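Local coordinates for protein chitinase (PDB 5XSW) that probably hydrolyses chitin as an archaeal endochitinase, this chain being the C-terminal part of a longer protein, with a glycan bound in its pocket, at residues 185-190 / 283-288; 289-294 / 410-415. All coordinates share one frame; numbering follows the deposited sequence.

Contact 1: residues 185-190 / 283-288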
ATOM      1  N   ASN A 185      19.537  20.778   1.989  1.00 25.15           N
ATOM      2  CA  ASN A 185      20.760  20.689   1.178  1.00 27.49           C
ATOM      3  C   ASN A 185      20.397  20.730  -0.285  1.00 31.95           C
ATOM      4  O   ASN A 185      19.212  20.684  -0.646  1.00 22.42           O
ATOM      5  CB  ASN A 185      21.557  19.411   1.479  1.00 24.40           C
ATOM      6  CG  ASN A 185      20.751  18.133   1.200  1.00 24.63           C
ATOM      7  OD1 ASN A 185      20.464  17.814   0.060  1.00 25.72           O
ATOM      8  ND2 ASN A 185      20.490  17.326   2.252  1.00 23.60           N
ATOM      9  N   LYS A 186      21.418  20.814  -1.129  1.00 26.29           N
ATOM     10  CA  LYS A 186      21.195  21.088  -2.535  1.00 23.28           C
ATOM     11  C   LYS A 186      20.754  19.840  -3.240  1.00 24.90           C
ATOM     12  O   LYS A 186      20.216  19.934  -4.349  1.00 24.28           O
ATOM     13  CB  LYS A 186      22.506  21.633  -3.160  1.00 26.77           C
ATOM     14  CG  LYS A 186      23.620  20.574  -3.129  1.00 23.89           C
ATOM     15  CD  LYS A 186      24.927  21.133  -3.776  1.00 31.37           C
ATOM     16  CE  LYS A 186      25.629  22.177  -2.951  1.00 42.29           C
ATOM     17  NZ  LYS A 186      27.058  22.271  -3.453  1.00 50.33           N
ATOM     18  N   TYR A 187      21.036  18.650  -2.678  1.00 21.17           N
ATOM     19  CA  TYR A 187      20.619  17.434  -3.386  1.00 21.82           C
ATOM     20  C   TYR A 187      19.095  17.301  -3.274  1.00 23.24           C
ATOM     21  O   TYR A 187      18.405  16.935  -4.221  1.00 20.13           O
ATOM     22  CB  TYR A 187      21.339  16.177  -2.843  1.00 22.41           C
ATOM     23  CG  TYR A 187      22.824  16.406  -2.902  1.00 27.27           C
ATOM     24  CD1 TYR A 187      23.458  16.581  -4.126  1.00 26.83           C
ATOM     25  CD2 TYR A 187      23.584  16.531  -1.735  1.00 27.57           C
ATOM     26  CE1 TYR A 187      24.836  16.858  -4.187  1.00 27.64           C
ATOM     27  CE2 TYR A 187      24.944  16.818  -1.791  1.00 38.64           C
ATOM     28  CZ  TYR A 187      25.563  16.959  -3.025  1.00 30.11           C
ATOM     29  OH  TYR A 187      26.911  17.253  -3.083  1.00 38.99           O
ATOM     30  N   PHE A 188      18.601  17.607  -2.093  1.00 21.61           N
ATOM     31  CA  PHE A 188      17.157  17.723  -1.872  1.00 24.00           C
ATOM     32  C   PHE A 188      16.555  18.776  -2.819  1.00 24.26           C
ATOM     33  O   PHE A 188      15.484  18.556  -3.437  1.00 21.55           O
ATOM     34  CB  PHE A 188      16.872  18.124  -0.405  1.00 18.85           C
ATOM     35  CG  PHE A 188      15.381  18.375  -0.131  1.00 20.89           C
ATOM     36  CD1 PHE A 188      14.466  17.321  -0.200  1.00 21.75           C
ATOM     37  CD2 PHE A 188      14.924  19.630   0.199  1.00 21.43           C
ATOM     38  CE1 PHE A 188      13.052  17.556   0.068  1.00 19.83           C
ATOM     39  CE2 PHE A 188      13.541  19.875   0.433  1.00 22.22           C
ATOM     40  CZ  PHE A 188      12.632  18.804   0.373  1.00 20.33           C
ATOM     41  N   ALA A 189      17.231  19.924  -2.932  1.00 21.61           N
ATOM     42  CA  ALA A 189      16.719  20.981  -3.847  1.00 24.64           C
ATOM     43  C   ALA A 189      16.661  20.440  -5.288  1.00 24.91           C
ATOM     44  O   ALA A 189      15.686  20.668  -6.040  1.00 23.82           O
ATOM     45  CB  ALA A 189      17.614  22.266  -3.778  1.00 20.24           C
ATOM     46  N   MET A 190      17.695  19.707  -5.707  1.00 20.44           N
ATOM     47  CA  MET A 190      17.624  19.133  -7.053  1.00 21.27           C
ATOM     48  C   MET A 190      16.495  18.111  -7.215  1.00 24.19           C
ATOM     49  O   MET A 190      15.924  17.994  -8.293  1.00 22.17           O
ATOM     50  CB  MET A 190      18.978  18.488  -7.464  1.00 21.61           C
ATOM     51  CG  MET A 190      20.037  19.585  -7.697  1.00 23.95           C
ATOM     52  SD  MET A 190      21.601  18.838  -8.309  1.00 30.59           S
ATOM     53  CE  MET A 190      22.251  18.301  -6.821  1.00 19.19           C
ATOM     54  N   ASP A 283      23.287  13.336   7.142  1.00 27.21           N
ATOM     55  CA  ASP A 283      24.270  13.272   6.061  1.00 29.00           C
ATOM     56  C   ASP A 283      23.607  13.793   4.745  1.00 29.64           C
ATOM     57  O   ASP A 283      22.662  13.177   4.243  1.00 28.12           O
ATOM     58  CB  ASP A 283      24.715  11.829   5.889  1.00 28.96           C
ATOM     59  CG  ASP A 283      25.917  11.669   4.933  1.00 35.71           C
ATOM     60  OD1 ASP A 283      26.227  12.578   4.154  1.00 33.50           O
ATOM     61  OD2 ASP A 283      26.525  10.592   4.943  1.00 40.14           O
ATOM     62  N   PRO A 284      24.134  14.868   4.147  1.00 30.58           N
ATOM     63  CA  PRO A 284      23.493  15.350   2.897  1.00 27.37           C
ATOM     64  C   PRO A 284      23.660  14.380   1.752  1.00 28.47           C
ATOM     65  O   PRO A 284      22.944  14.464   0.751  1.00 29.48           O
ATOM     66  CB  PRO A 284      24.235  16.682   2.588  1.00 31.57           C
ATOM     67  CG  PRO A 284      25.526  16.584   3.391  1.00 31.10           C
ATOM     68  CD  PRO A 284      25.212  15.765   4.621  1.00 30.70           C
ATOM     69  N   ASN A 285      24.585  13.442   1.892  1.00 24.03           N
ATOM     70  CA  ASN A 285      24.774  12.447   0.832  1.00 25.17           C
ATOM     71  C   ASN A 285      23.820  11.286   0.888  1.00 30.36           C
ATOM     72  O   ASN A 285      23.866  10.385   0.030  1.00 26.08           O
ATOM     73  CB  ASN A 285      26.203  11.876   0.883  1.00 33.08           C
ATOM     74  CG  ASN A 285      27.270  12.941   0.712  1.00 39.85           C
ATOM     75  OD1 ASN A 285      27.098  13.948   0.005  1.00 42.32           O
ATOM     76  ND2 ASN A 285      28.389  12.723   1.376  1.00 47.79           N
ATOM     77  N   ASP A 286      22.927  11.283   1.880  1.00 26.17           N
ATOM     78  CA  ASP A 286      21.957  10.187   1.921  1.00 24.72           C
ATOM     79  C   ASP A 286      21.097  10.285   0.628  1.00 21.68           C
ATOM     80  O   ASP A 286      20.563  11.357   0.342  1.00 25.86           O
ATOM     81  CB  ASP A 286      21.098  10.312   3.193  1.00 25.94           C
ATOM     82  CG  ASP A 286      20.203   9.132   3.416  1.00 33.01           C
ATOM     83  OD1 ASP A 286      19.555   8.620   2.471  1.00 28.73           O
ATOM     84  OD2 ASP A 286      20.194   8.658   4.568  1.00 46.20           O
ATOM     85  N   THR A 287      20.985   9.205  -0.138  1.00 25.18           N
ATOM     86  CA  THR A 287      20.337   9.295  -1.446  1.00 24.67           C
ATOM     87  C   THR A 287      18.850   9.583  -1.304  1.00 23.61           C
ATOM     88  O   THR A 287      18.207  10.051  -2.264  1.00 21.22           O
ATOM     89  CB  THR A 287      20.521   7.996  -2.292  1.00 22.62           C
ATOM     90  OG1 THR A 287      19.977   6.846  -1.601  1.00 25.93           O
ATOM     91  CG2 THR A 287      22.069   7.813  -2.656  1.00 24.98           C
ATOM     92  N   ALA A 288      18.281   9.314  -0.123  1.00 22.28           N
ATOM     93  CA  ALA A 288      16.837   9.603   0.086  1.00 23.18           C
ATOM     94  C   ALA A 288      16.566  11.128   0.046  1.00 23.00           C
ATOM     95  O   ALA A 288      15.431  11.551  -0.086  1.00 21.25           O
ATOM     96  CB  ALA A 288      16.363   8.968   1.444  1.00 23.04           C
TER
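Pro284 sits against Asn185 and Tyr187 at the start of helix 186-199. The amide nitrogen of Asn185 carries the first touch: ND2 lies 3.7 Å from Pro284 CA, while Asn185 CB meets Pro284 CB at 4.0 Å, so amide and pyrrolidine ring meet by van der Waals packing. Tyr187 comes in beside it with its ring carbon CD2 3.3 Å from Pro284 O, the carbonyl coming in obliquely. The Asn285 side chain runs beside the tyrosine in the same direction, its OD1 4.0 Å from Tyr187 CE2 and its amide plane turned 55° from the ring.

Each segment also leads into a helix, and each does so with a side-chain cap. Asn185 is the N-cap of helix 186-199: its chi1 of 60° sets CG between the backbone N and the carbonyl carbon, from where OD1 accepts from Phe188 N at 2.9 Å in a nearly straight bond (172°), with a weak second bond from Tyr187 N. On the other side a type I turn from Asp283 to Asp286 presents Pro284 and Asn285 at its corner. Asp283 OD1 takes the N-H of Asn285 at 2.9 Å, an Asx turn, and Asp286 OD1 then caps the N-H of Ala288 where helix 288-311 begins.

Farther out, Lys186 CG lies over the centre of one face of the Tyr187 ring. The tyrosine hydroxyl hydrogen-bonds Asp401 and a glycerol that probably came from the crystallisation liquor, and its ring meets Tyr404 of helix 399-412 edge-to-face. Lys186 NZ makes a salt bridge to the same Asp401.

Contact 2: residues 289-294 / 410-415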
ATOM      1  N   TRP A 289      17.593  11.969   0.180  1.00 21.01           N
ATOM      2  CA  TRP A 289      17.358  13.411   0.009  1.00 21.28           C
ATOM      3  C   TRP A 289      16.888  13.690  -1.444  1.00 22.03           C
ATOM      4  O   TRP A 289      16.151  14.616  -1.709  1.00 21.31           O
ATOM      5  CB  TRP A 289      18.619  14.213   0.293  1.00 20.27           C
ATOM      6  CG  TRP A 289      18.887  14.362   1.819  1.00 22.99           C
ATOM      7  CD1 TRP A 289      19.985  13.875   2.522  1.00 20.99           C
ATOM      8  CD2 TRP A 289      18.066  15.022   2.746  1.00 20.97           C
ATOM      9  NE1 TRP A 289      19.845  14.207   3.861  1.00 21.97           N
ATOM     10  CE2 TRP A 289      18.698  14.948   4.012  1.00 19.10           C
ATOM     11  CE3 TRP A 289      16.830  15.715   2.639  1.00 19.81           C
ATOM     12  CZ2 TRP A 289      18.144  15.516   5.161  1.00 21.51           C
ATOM     13  CZ3 TRP A 289      16.286  16.306   3.797  1.00 21.25           C
ATOM     14  CH2 TRP A 289      16.946  16.200   5.043  1.00 23.57           C
ATOM     15  N   ILE A 290      17.329  12.871  -2.370  1.00 22.49           N
ATOM     16  CA  ILE A 290      16.925  13.034  -3.755  1.00 25.03           C
ATOM     17  C   ILE A 290      15.657  12.240  -4.052  1.00 22.46           C
ATOM     18  O   ILE A 290      14.713  12.757  -4.661  1.00 21.71           O
ATOM     19  CB  ILE A 290      18.058  12.565  -4.699  1.00 22.99           C
ATOM     20  CG1 ILE A 290      19.254  13.503  -4.584  1.00 24.47           C
ATOM     21  CG2 ILE A 290      17.546  12.426  -6.136  1.00 23.30           C
ATOM     22  CD1 ILE A 290      20.599  12.925  -5.301  1.00 24.25           C
ATOM     23  N   THR A 291      15.622  10.965  -3.658  1.00 19.58           N
ATOM     24  CA  THR A 291      14.474  10.151  -4.025  1.00 20.92           C
ATOM     25  C   THR A 291      13.185  10.549  -3.293  1.00 20.53           C
ATOM     26  O   THR A 291      12.107  10.416  -3.881  1.00 20.71           O
ATOM     27  CB  THR A 291      14.709   8.625  -3.789  1.00 23.47           C
ATOM     28  OG1 THR A 291      15.136   8.375  -2.437  1.00 22.65           O
ATOM     29  CG2 THR A 291      15.782   8.102  -4.767  1.00 26.33           C
ATOM     30  N   SER A 292      13.272  11.055  -2.064  1.00 21.28           N
ATOM     31  CA  SER A 292      12.036  11.192  -1.289  1.00 20.57           C
ATOM     32  C   SER A 292      11.090  12.314  -1.835  1.00 18.84           C
ATOM     33  O   SER A 292       9.894  12.108  -1.867  1.00 18.97           O
ATOM     34  CB  SER A 292      12.298  11.412   0.214  1.00 18.35           C
ATOM     35  OG  SER A 292      12.969  12.608   0.585  1.00 22.18           O
ATOM     36  N   PRO A 293      11.620  13.473  -2.268  1.00 22.08           N
ATOM     37  CA  PRO A 293      10.651  14.414  -2.869  1.00 20.14           C
ATOM     38  C   PRO A 293      10.046  13.913  -4.190  1.00 18.72           C
ATOM     39  O   PRO A 293       8.879  14.201  -4.474  1.00 22.89           O
ATOM     40  CB  PRO A 293      11.493  15.718  -3.062  1.00 20.58           C
ATOM     41  CG  PRO A 293      12.955  15.195  -3.118  1.00 21.76           C
ATOM     42  CD  PRO A 293      12.936  14.099  -2.058  1.00 20.17           C
ATOM     43  N   ILE A 294      10.769  13.113  -4.950  1.00 18.83           N
ATOM     44  CA  ILE A 294      10.168  12.517  -6.149  1.00 19.95           C
ATOM     45  C   ILE A 294       9.085  11.490  -5.787  1.00 25.96           C
ATOM     46  O   ILE A 294       7.982  11.468  -6.377  1.00 20.69           O
ATOM     47  CB  ILE A 294      11.291  11.896  -7.018  1.00 22.80           C
ATOM     48  CG1 ILE A 294      12.142  13.063  -7.568  1.00 24.08           C
ATOM     49  CG2 ILE A 294      10.683  11.064  -8.176  1.00 24.90           C
ATOM     50  CD1 ILE A 294      13.615  12.616  -7.847  1.00 26.84           C
ATOM     51  N   ARG A 410      19.534   7.391 -11.969  1.00 28.69           N
ATOM     52  CA  ARG A 410      19.646   6.137 -12.739  1.00 26.00           C
ATOM     53  C   ARG A 410      19.530   4.887 -11.865  1.00 22.02           C
ATOM     54  O   ARG A 410      18.972   3.862 -12.301  1.00 27.97           O
ATOM     55  CB  ARG A 410      20.992   6.086 -13.470  1.00 32.37           C
ATOM     56  CG  ARG A 410      21.057   4.976 -14.519  1.00 37.58           C
ATOM     57  CD  ARG A 410      22.286   5.144 -15.383  1.00 54.87           C
ATOM     58  NE  ARG A 410      22.345   4.142 -16.450  1.00 65.08           N
ATOM     59  CZ  ARG A 410      23.453   3.851 -17.135  1.00 60.65           C
ATOM     60  NH1 ARG A 410      24.592   4.495 -16.868  1.00 54.65           N
ATOM     61  NH2 ARG A 410      23.421   2.917 -18.084  1.00 65.26           N
ATOM     62  N   GLN A 411      20.078   4.949 -10.656  1.00 29.23           N
ATOM     63  CA  GLN A 411      19.974   3.820  -9.717  1.00 28.83           C
ATOM     64  C   GLN A 411      18.569   3.600  -9.185  1.00 31.09           C
ATOM     65  O   GLN A 411      18.153   2.461  -8.915  1.00 28.01           O
ATOM     66  CB  GLN A 411      20.874   4.036  -8.501  1.00 32.05           C
ATOM     67  CG  GLN A 411      22.388   3.974  -8.805  1.00 43.96           C
ATOM     68  CD  GLN A 411      23.264   4.463  -7.613  1.00 44.97           C
ATOM     69  OE1 GLN A 411      22.752   4.800  -6.529  1.00 53.64           O
ATOM     70  NE2 GLN A 411      24.579   4.496  -7.826  1.00 53.07           N
ATOM     71  N   LYS A 412      17.849   4.689  -8.948  1.00 27.69           N
ATOM     72  CA  LYS A 412      16.588   4.555  -8.217  1.00 26.25           C
ATOM     73  C   LYS A 412      15.292   4.640  -9.048  1.00 29.09           C
ATOM     74  O   LYS A 412      14.242   4.201  -8.575  1.00 25.69           O
ATOM     75  CB  LYS A 412      16.529   5.621  -7.121  1.00 23.11           C
ATOM     76  CG  LYS A 412      17.827   5.577  -6.228  1.00 22.95           C
ATOM     77  CD  LYS A 412      17.885   4.260  -5.422  1.00 25.46           C
ATOM     78  CE  LYS A 412      19.199   4.221  -4.523  1.00 26.78           C
ATOM     79  NZ  LYS A 412      19.180   2.937  -3.740  1.00 29.11           N
ATOM     80  N   PHE A 413      15.362   5.229 -10.239  1.00 26.70           N
ATOM     81  CA  PHE A 413      14.183   5.336 -11.092  1.00 26.87           C
ATOM     82  C   PHE A 413      14.356   4.699 -12.478  1.00 30.70           C
ATOM     83  O   PHE A 413      15.472   4.421 -12.910  1.00 31.11           O
ATOM     84  CB  PHE A 413      13.773   6.822 -11.199  1.00 27.87           C
ATOM     85  CG  PHE A 413      13.431   7.424  -9.839  1.00 22.47           C
ATOM     86  CD1 PHE A 413      12.297   6.999  -9.141  1.00 26.54           C
ATOM     87  CD2 PHE A 413      14.238   8.361  -9.277  1.00 24.15           C
ATOM     88  CE1 PHE A 413      11.971   7.523  -7.901  1.00 25.63           C
ATOM     89  CE2 PHE A 413      13.933   8.924  -8.034  1.00 27.08           C
ATOM     90  CZ  PHE A 413      12.824   8.495  -7.311  1.00 22.92           C
ATOM     91  N   PHE A 414      13.223   4.443 -13.132  1.00 27.77           N
ATOM     92  CA  PHE A 414      13.164   3.725 -14.420  1.00 31.39           C
ATOM     93  C   PHE A 414      13.508   2.278 -14.206  1.00 39.30           C
ATOM     94  O   PHE A 414      14.085   1.872 -13.184  1.00 33.47           O
ATOM     95  CB  PHE A 414      14.086   4.326 -15.494  1.00 26.18           C
ATOM     96  CG  PHE A 414      13.806   5.768 -15.797  1.00 29.64           C
ATOM     97  CD1 PHE A 414      12.756   6.118 -16.616  1.00 30.90           C
ATOM     98  CD2 PHE A 414      14.625   6.769 -15.288  1.00 30.93           C
ATOM     99  CE1 PHE A 414      12.490   7.480 -16.914  1.00 32.88           C
ATOM    100  CE2 PHE A 414      14.386   8.112 -15.561  1.00 32.89           C
ATOM    101  CZ  PHE A 414      13.310   8.475 -16.381  1.00 29.22           C
ATOM    102  N   ARG A 415      13.135   1.509 -15.200  1.00 36.10           N
ATOM    103  CA  ARG A 415      13.236   0.054 -15.229  1.00 38.20           C
ATOM    104  C   ARG A 415      14.217  -0.250 -16.361  1.00 35.77           C
ATOM    105  O   ARG A 415      14.331   0.532 -17.303  1.00 42.73           O
ATOM    106  CB  ARG A 415      11.801  -0.501 -15.431  1.00 41.79           C
ATOM    107  CG  ARG A 415      11.535  -1.943 -15.515  1.00 48.51           C
ATOM    108  CD  ARG A 415      10.017  -2.194 -15.511  1.00 40.31           C
ATOM    109  NE  ARG A 415       9.466  -1.923 -14.179  1.00 42.45           N
ATOM    110  CZ  ARG A 415       9.095  -2.849 -13.308  1.00 47.94           C
ATOM    111  NH1 ARG A 415       9.168  -4.145 -13.624  1.00 45.52           N
ATOM    112  NH2 ARG A 415       8.650  -2.471 -12.112  1.00 42.76           N
TER
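Phe413 points its ring at helix 288-311 because CG stands anti to its carbonyl carbon (chi1 -60°), and Ile294 answers with CG2 anti to its backbone N, which puts that methyl beside the end of the ring. Ile294 CG2 reaches Phe413 CZ at 3.5 Å, and the other branch of the isoleucine closes on the same ring, CD1 lying 3.7 Å from Phe413 CE2. Thr291, one helical turn earlier, adds its methyl: CG2 is 3.8 Å from Phe413 CE2, approaching obliquely as the isoleucine does. The same methyl also presses on the lysine stem, with Thr291 CG2 3.5 Å from Lys412 CB, so one carbon fills the angle between two neighbouring side chains. Thr291 O lies in the plane of the Phe413 ring, at its edge, and Lys412 CB lies over one ring face but away from its centre.

The polar ends turn elsewhere. Thr291 OG1 hydrogen-bonds to Tyr277 O, while Lys412 bends at chi2 and carries NZ away to a salt bridge with Asp276; both partners belong to helix 274-278. Cutting Phe413 back to an alanine would probably leave Ile294 and the methyl of Thr291 facing a gap in this buried layer.

Backbone geometry shapes the meeting on both sides. Helix 288-311 kinks at Pro293, which has no N-H to give to the preceding turn, between the two residues that grip the phenylalanine. Phe413, just past the end of helix 399-412, packs against the side of helix 288-311 in the buried interior of the chain's helical part, a helix-to-helix contact made by an aromatic at a helix C-terminal end.

Helix 288-311 ties the two contacts together: contact 1 ends at its first residue, and contact 2 uses the turns that follow, with centres 12 Å apart. Contact 1 lies at the surface, where two helix starts meet through a proline, a carbonyl and amide groups, each segment held in shape by its own side-chain caps. Contact 2 is mostly buried, and methyl and aromatic carbons do the work. Trp289, in the first turn of helix 288-311 and without a role in the contact 2 interface itself, links back to contact 1, its indole packing on Asn185 and its NE1 making a weak hydrogen bond to Asp283 O. Helix 399-412 serves both, with Tyr404 beside contact 1 and Lys412 in contact 2.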